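TRNA (adenine(9)-N1)-methyltransferase (Sulfolobus acidocaldarius, PDB 5A7Z) catalyses the S-adenosyl-L-methionine-dependent methylation of N1 of adenosine 9 in tRNA, as an archaeal Trm10 enzyme of the SPOUT class. Local coordinates at residues L104-F117 and I139-K153. Numbering follows the deposited sequence.
Sequences LPEYPKMVIDLGLF and IRKFLWDGNLTVVGK
Lys153 NZ stands 3.9 Å from the centroid of the Phe117 ring, almost on the ring normal, in a cation-pi contact over one face; a bend at chi3 (-68°) turns the poorly ordered lysine's end there, and Tyr156 offers it a second cation-pi partner. At the other end, the Trp144 ring has Gly146 N over one face, while Leu104 CD1 approaches CZ2 obliquely at 3.6 Å. The Asn147 amide bridges the loop before strand 109-113: ND2 donates to Pro108 O at 2.9 Å, with that oxygen tilted 27° out of the amide plane, and weakly to Pro105 O. OD1 is buried without a partner. Between these ends runs a regular parallel ladder, from Met110 N on Asn147 O (3.0 Å), through Val151 N on Ile112 O (2.8 Å), to Leu114 N on Val151 O. Ile112 CG1 meets Leu148 CD1 on one face; Val111 CG1 meets Val151 CG1 on the other. Asp113 OD1 accepts from Gly115 N in an Asx turn just beyond the strand, and the carboxylate also takes the backbone N of Ala212 and Thr213. The two strands and helix 122-142 form a right-handed beta-alpha-beta unit, flanked in the sheet by strands 196-202 and 162-164, with helix 242-255 against Met110 and Ile112.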
loop_
_atom_site.group_PDB
_atom_site.type_symbol
_atom_site.label_atom_id
_atom_site.label_comp_id
_atom_site.label_asym_id
_atom_site.label_seq_id
_atom_site.Cartn_x
_atom_site.Cartn_y
_atom_site.Cartn_z
ATOM N N LEU A 104 -1.196 6.348 12.184
ATOM C CA LEU A 104 -1.288 5.829 10.839
ATOM C C LEU A 104 -0.334 6.592 9.912
ATOM O O LEU A 104 -0.301 7.812 9.922
ATOM C CB LEU A 104 -2.724 5.916 10.340
ATOM C CG LEU A 104 -3.781 5.354 11.301
ATOM C CD1 LEU A 104 -5.176 5.746 10.857
ATOM C CD2 LEU A 104 -3.674 3.845 11.413
ATOM N N PRO A 105 0.494 5.862 9.165
ATOM C CA PRO A 105 1.513 6.448 8.308
ATOM C C PRO A 105 0.969 7.364 7.176
ATOM O O PRO A 105 0.037 7.010 6.494
ATOM C CB PRO A 105 2.203 5.209 7.704
ATOM C CG PRO A 105 1.154 4.154 7.714
ATOM C CD PRO A 105 0.389 4.403 8.976
ATOM N N GLU A 106 1.600 8.508 6.960
ATOM C CA GLU A 106 1.212 9.353 5.848
ATOM C C GLU A 106 1.727 8.740 4.548
ATOM O O GLU A 106 1.039 8.683 3.543
ATOM C CB GLU A 106 1.790 10.748 6.045
ATOM C CG GLU A 106 1.390 11.734 4.952
ATOM C CD GLU A 106 1.479 13.195 5.393
ATOM O OE1 GLU A 106 1.641 13.446 6.610
ATOM O OE2 GLU A 106 1.377 14.097 4.517
ATOM N N TYR A 107 2.923 8.216 4.617
ATOM C CA TYR A 107 3.626 7.753 3.457
ATOM C C TYR A 107 3.852 6.269 3.579
ATOM O O TYR A 107 3.895 5.730 4.693
ATOM C CB TYR A 107 4.976 8.507 3.331
ATOM C CG TYR A 107 4.793 9.998 3.053
ATOM C CD1 TYR A 107 4.234 10.430 1.858
ATOM C CD2 TYR A 107 5.112 10.954 4.004
ATOM C CE1 TYR A 107 4.022 11.758 1.612
ATOM C CE2 TYR A 107 4.905 12.299 3.762
ATOM C CZ TYR A 107 4.354 12.696 2.561
ATOM O OH TYR A 107 4.152 14.041 2.288
ATOM N N PRO A 108 4.028 5.591 2.437
ATOM C CA PRO A 108 3.967 6.221 1.138
ATOM C C PRO A 108 2.535 6.395 0.642
ATOM O O PRO A 108 1.612 5.787 1.188
ATOM C CB PRO A 108 4.723 5.237 0.241
ATOM C CG PRO A 108 4.497 3.904 0.885
ATOM C CD PRO A 108 4.565 4.216 2.354
ATOM N N LYS A 109 2.376 7.239 -0.379
ATOM C CA LYS A 109 1.075 7.521 -0.984
ATOM C C LYS A 109 1.010 6.939 -2.352
ATOM O O LYS A 109 1.886 7.170 -3.159
ATOM C CB LYS A 109 0.858 9.014 -1.098
ATOM C CG LYS A 109 0.706 9.689 0.231
ATOM C CD LYS A 109 0.502 11.164 0.029
ATOM C CE LYS A 109 0.288 11.869 1.353
ATOM N NZ LYS A 109 0.632 13.321 1.243
HETATM N N MSE A 110 -0.059 6.214 -2.617
HETATM C CA MSE A 110 -0.316 5.639 -3.909
HETATM C C MSE A 110 -1.513 6.388 -4.474
HETATM O O MSE A 110 -2.590 6.386 -3.888
HETATM C CB MSE A 110 -0.641 4.141 -3.721
HETATM C CG MSE A 110 0.355 3.432 -2.774
HETATM SE SE MSE A 110 2.110 3.199 -3.687
HETATM C CE MSE A 110 3.229 3.756 -2.207
ATOM N N VAL A 111 -1.330 7.019 -5.618
ATOM C CA VAL A 111 -2.342 7.916 -6.178
ATOM C C VAL A 111 -2.777 7.369 -7.497
ATOM O O VAL A 111 -1.933 7.128 -8.381
ATOM C CB VAL A 111 -1.761 9.317 -6.365
ATOM C CG1 VAL A 111 -2.752 10.222 -7.036
ATOM C CG2 VAL A 111 -1.349 9.891 -5.010
ATOM N N ILE A 112 -4.059 7.061 -7.610
ATOM C CA ILE A 112 -4.639 6.683 -8.896
ATOM C C ILE A 112 -5.276 7.915 -9.524
ATOM O O ILE A 112 -6.242 8.486 -8.981
ATOM C CB ILE A 112 -5.711 5.581 -8.763
ATOM C CG1 ILE A 112 -5.187 4.415 -7.898
ATOM C CG2 ILE A 112 -6.137 5.076 -10.143
ATOM C CD1 ILE A 112 -3.859 3.896 -8.355
ATOM N N ASP A 113 -4.734 8.315 -10.670
ATOM C CA ASP A 113 -5.171 9.551 -11.336
ATOM C C ASP A 113 -6.222 9.238 -12.389
ATOM O O ASP A 113 -5.915 8.807 -13.495
ATOM C CB ASP A 113 -3.978 10.262 -11.957
ATOM C CG ASP A 113 -4.310 11.678 -12.461
ATOM O OD1 ASP A 113 -5.518 12.018 -12.696
ATOM O OD2 ASP A 113 -3.333 12.449 -12.650
ATOM N N LEU A 114 -7.470 9.479 -12.035
ATOM C CA LEU A 114 -8.574 9.227 -12.940
ATOM C C LEU A 114 -9.133 10.515 -13.555
ATOM O O LEU A 114 -10.236 10.520 -14.063
ATOM C CB LEU A 114 -9.683 8.488 -12.195
ATOM C CG LEU A 114 -9.400 7.030 -11.793
ATOM C CD1 LEU A 114 -10.697 6.367 -11.346
ATOM C CD2 LEU A 114 -8.739 6.227 -12.910
ATOM N N GLY A 115 -8.368 11.597 -13.523
ATOM C CA GLY A 115 -8.693 12.792 -14.313
ATOM C C GLY A 115 -9.099 12.472 -15.754
ATOM O O GLY A 115 -10.020 13.037 -16.250
ATOM N N LEU A 116 -8.434 11.513 -16.389
ATOM C CA LEU A 116 -8.706 11.163 -17.786
ATOM C C LEU A 116 -10.015 10.365 -18.051
ATOM O O LEU A 116 -10.293 10.048 -19.201
ATOM C CB LEU A 116 -7.516 10.355 -18.374
ATOM C CG LEU A 116 -7.506 8.805 -18.219
ATOM C CD1 LEU A 116 -6.423 8.183 -19.099
ATOM C CD2 LEU A 116 -7.343 8.337 -16.778
ATOM N N PHE A 117 -10.785 10.022 -17.011
ATOM C CA PHE A 117 -11.758 8.932 -17.115
ATOM C C PHE A 117 -12.705 9.110 -18.306
ATOM O O PHE A 117 -12.912 8.187 -19.079
ATOM C CB PHE A 117 -12.566 8.773 -15.826
ATOM C CG PHE A 117 -13.429 7.522 -15.801
ATOM C CD1 PHE A 117 -12.855 6.252 -15.607
ATOM C CD2 PHE A 117 -14.812 7.602 -15.990
ATOM C CE1 PHE A 117 -13.645 5.104 -15.617
ATOM C CE2 PHE A 117 -15.601 6.459 -15.993
ATOM C CZ PHE A 117 -15.016 5.211 -15.805
ATOM N N ILE A 139 -3.840 -2.595 -1.495
ATOM C CA ILE A 139 -3.358 -1.664 -0.451
ATOM C C ILE A 139 -3.505 -2.286 0.946
ATOM O O ILE A 139 -2.654 -2.135 1.818
ATOM C CB ILE A 139 -4.013 -0.280 -0.531
ATOM C CG1 ILE A 139 -3.073 0.795 0.045
ATOM C CG2 ILE A 139 -5.329 -0.224 0.217
ATOM C CD1 ILE A 139 -1.853 1.073 -0.793
ATOM N N ARG A 140 -4.540 -3.068 1.108
ATOM C CA ARG A 140 -4.811 -3.711 2.380
ATOM C C ARG A 140 -3.871 -4.862 2.724
ATOM O O ARG A 140 -3.788 -5.225 3.862
ATOM C CB ARG A 140 -6.239 -4.186 2.400
ATOM C CG ARG A 140 -7.183 -3.082 2.750
ATOM C CD ARG A 140 -8.609 -3.578 2.678
ATOM N NE ARG A 140 -9.521 -2.488 2.960
ATOM C CZ ARG A 140 -10.848 -2.597 2.968
ATOM N NH1 ARG A 140 -11.426 -3.754 2.694
ATOM N NH2 ARG A 140 -11.595 -1.532 3.227
ATOM N N LYS A 141 -3.160 -5.356 1.730
ATOM C CA LYS A 141 -2.148 -6.356 1.890
ATOM C C LYS A 141 -0.844 -5.768 2.437
ATOM O O LYS A 141 -0.100 -6.445 3.061
ATOM C CB LYS A 141 -1.855 -7.002 0.540
ATOM C CG LYS A 141 -2.415 -8.362 0.284
ATOM C CD LYS A 141 -3.877 -8.467 0.550
ATOM C CE LYS A 141 -4.570 -9.396 -0.424
ATOM N NZ LYS A 141 -6.051 -9.294 -0.372
ATOM N N PHE A 142 -0.589 -4.497 2.147
ATOM C CA PHE A 142 0.681 -3.886 2.521
ATOM C C PHE A 142 0.526 -2.777 3.555
ATOM O O PHE A 142 1.267 -2.726 4.537
ATOM C CB PHE A 142 1.397 -3.345 1.281
ATOM C CG PHE A 142 1.747 -4.403 0.274
ATOM C CD1 PHE A 142 0.811 -4.836 -0.649
ATOM C CD2 PHE A 142 3.014 -4.963 0.250
ATOM C CE1 PHE A 142 1.130 -5.810 -1.577
ATOM C CE2 PHE A 142 3.340 -5.937 -0.675
ATOM C CZ PHE A 142 2.396 -6.360 -1.590
ATOM N N LEU A 143 -0.433 -1.888 3.329
ATOM C CA LEU A 143 -0.613 -0.750 4.192
ATOM C C LEU A 143 -2.028 -0.717 4.707
ATOM O O LEU A 143 -2.460 -1.664 5.263
ATOM C CB LEU A 143 -0.289 0.524 3.432
ATOM C CG LEU A 143 1.154 0.683 2.986
ATOM C CD1 LEU A 143 1.394 1.632 1.838
ATOM C CD2 LEU A 143 2.101 0.943 4.130
ATOM N N TRP A 144 -2.742 0.375 4.492
ATOM C CA TRP A 144 -4.158 0.420 4.738
ATOM C C TRP A 144 -4.822 1.377 3.773
ATOM O O TRP A 144 -4.139 2.064 3.052
ATOM C CB TRP A 144 -4.462 0.738 6.192
ATOM C CG TRP A 144 -4.557 2.130 6.512
ATOM C CD1 TRP A 144 -3.579 3.025 6.481
ATOM C CD2 TRP A 144 -5.716 2.815 6.910
ATOM N NE1 TRP A 144 -4.032 4.245 6.832
ATOM C CE2 TRP A 144 -5.360 4.141 7.104
ATOM C CE3 TRP A 144 -7.032 2.439 7.117
ATOM C CZ2 TRP A 144 -6.261 5.090 7.491
ATOM C CZ3 TRP A 144 -7.915 3.376 7.507
ATOM C CH2 TRP A 144 -7.529 4.686 7.695
ATOM N N ASP A 145 -6.148 1.369 3.745
ATOM C CA ASP A 145 -6.933 2.218 2.849
ATOM C C ASP A 145 -6.386 3.634 2.706
ATOM O O ASP A 145 -6.444 4.204 1.668
ATOM C CB ASP A 145 -8.402 2.352 3.283
ATOM C CG ASP A 145 -9.139 1.036 3.379
ATOM O OD1 ASP A 145 -8.527 0.005 3.610
ATOM O OD2 ASP A 145 -10.346 1.040 3.238
ATOM N N GLY A 146 -5.903 4.197 3.797
ATOM C CA GLY A 146 -5.658 5.655 3.879
ATOM C C GLY A 146 -4.434 6.073 3.096
ATOM O O GLY A 146 -4.183 7.258 2.914
ATOM N N ASN A 147 -3.685 5.093 2.625
ATOM C CA ASN A 147 -2.502 5.316 1.821
ATOM C C ASN A 147 -2.839 5.282 0.353
ATOM O O ASN A 147 -2.002 5.393 -0.461
ATOM C CB ASN A 147 -1.439 4.269 2.113
ATOM C CG ASN A 147 -0.834 4.393 3.490
ATOM O OD1 ASN A 147 -1.190 3.691 4.384
ATOM N ND2 ASN A 147 0.082 5.273 3.641
ATOM N N LEU A 148 -4.090 5.104 0.038
ATOM C CA LEU A 148 -4.552 5.088 -1.308
ATOM C C LEU A 148 -5.398 6.327 -1.523
ATOM O O LEU A 148 -6.270 6.650 -0.701
ATOM C CB LEU A 148 -5.390 3.834 -1.560
ATOM C CG LEU A 148 -5.936 3.644 -2.968
ATOM C CD1 LEU A 148 -4.811 3.498 -4.002
ATOM C CD2 LEU A 148 -6.824 2.385 -2.972
ATOM N N THR A 149 -5.120 7.011 -2.627
ATOM C CA THR A 149 -5.866 8.178 -3.056
ATOM C C THR A 149 -6.297 7.960 -4.501
ATOM O O THR A 149 -5.473 7.526 -5.362
ATOM C CB THR A 149 -4.994 9.444 -2.958
ATOM O OG1 THR A 149 -4.903 9.845 -1.597
ATOM C CG2 THR A 149 -5.579 10.587 -3.744
ATOM N N VAL A 150 -7.580 8.192 -4.752
ATOM C CA VAL A 150 -8.129 8.218 -6.111
ATOM C C VAL A 150 -8.537 9.613 -6.456
ATOM O O VAL A 150 -9.264 10.310 -5.681
ATOM C CB VAL A 150 -9.369 7.331 -6.279
ATOM C CG1 VAL A 150 -9.861 7.369 -7.721
ATOM C CG2 VAL A 150 -9.057 5.917 -5.855
ATOM N N VAL A 151 -8.012 10.085 -7.551
ATOM C CA VAL A 151 -8.247 11.443 -7.911
ATOM C C VAL A 151 -8.809 11.587 -9.287
ATOM O O VAL A 151 -8.373 10.976 -10.218
ATOM C CB VAL A 151 -6.989 12.293 -7.739
ATOM C CG1 VAL A 151 -5.972 11.921 -8.773
ATOM C CG2 VAL A 151 -7.328 13.753 -7.865
ATOM N N GLY A 152 -9.819 12.409 -9.394
ATOM C CA GLY A 152 -10.335 12.716 -10.701
ATOM C C GLY A 152 -11.815 12.762 -10.724
ATOM O O GLY A 152 -12.370 13.253 -11.660
ATOM N N LYS A 153 -12.439 12.241 -9.684
ATOM C CA LYS A 153 -13.885 12.220 -9.557
ATOM C C LYS A 153 -14.255 12.205 -8.128
ATOM O O LYS A 153 -13.943 11.269 -7.464
ATOM C CB LYS A 153 -14.463 10.956 -10.140
ATOM C CG LYS A 153 -14.356 10.807 -11.647
ATOM C CD LYS A 153 -15.167 9.610 -12.102
ATOM C CE LYS A 153 -14.548 8.324 -11.613
ATOM N NZ LYS A 153 -15.228 7.125 -12.123
#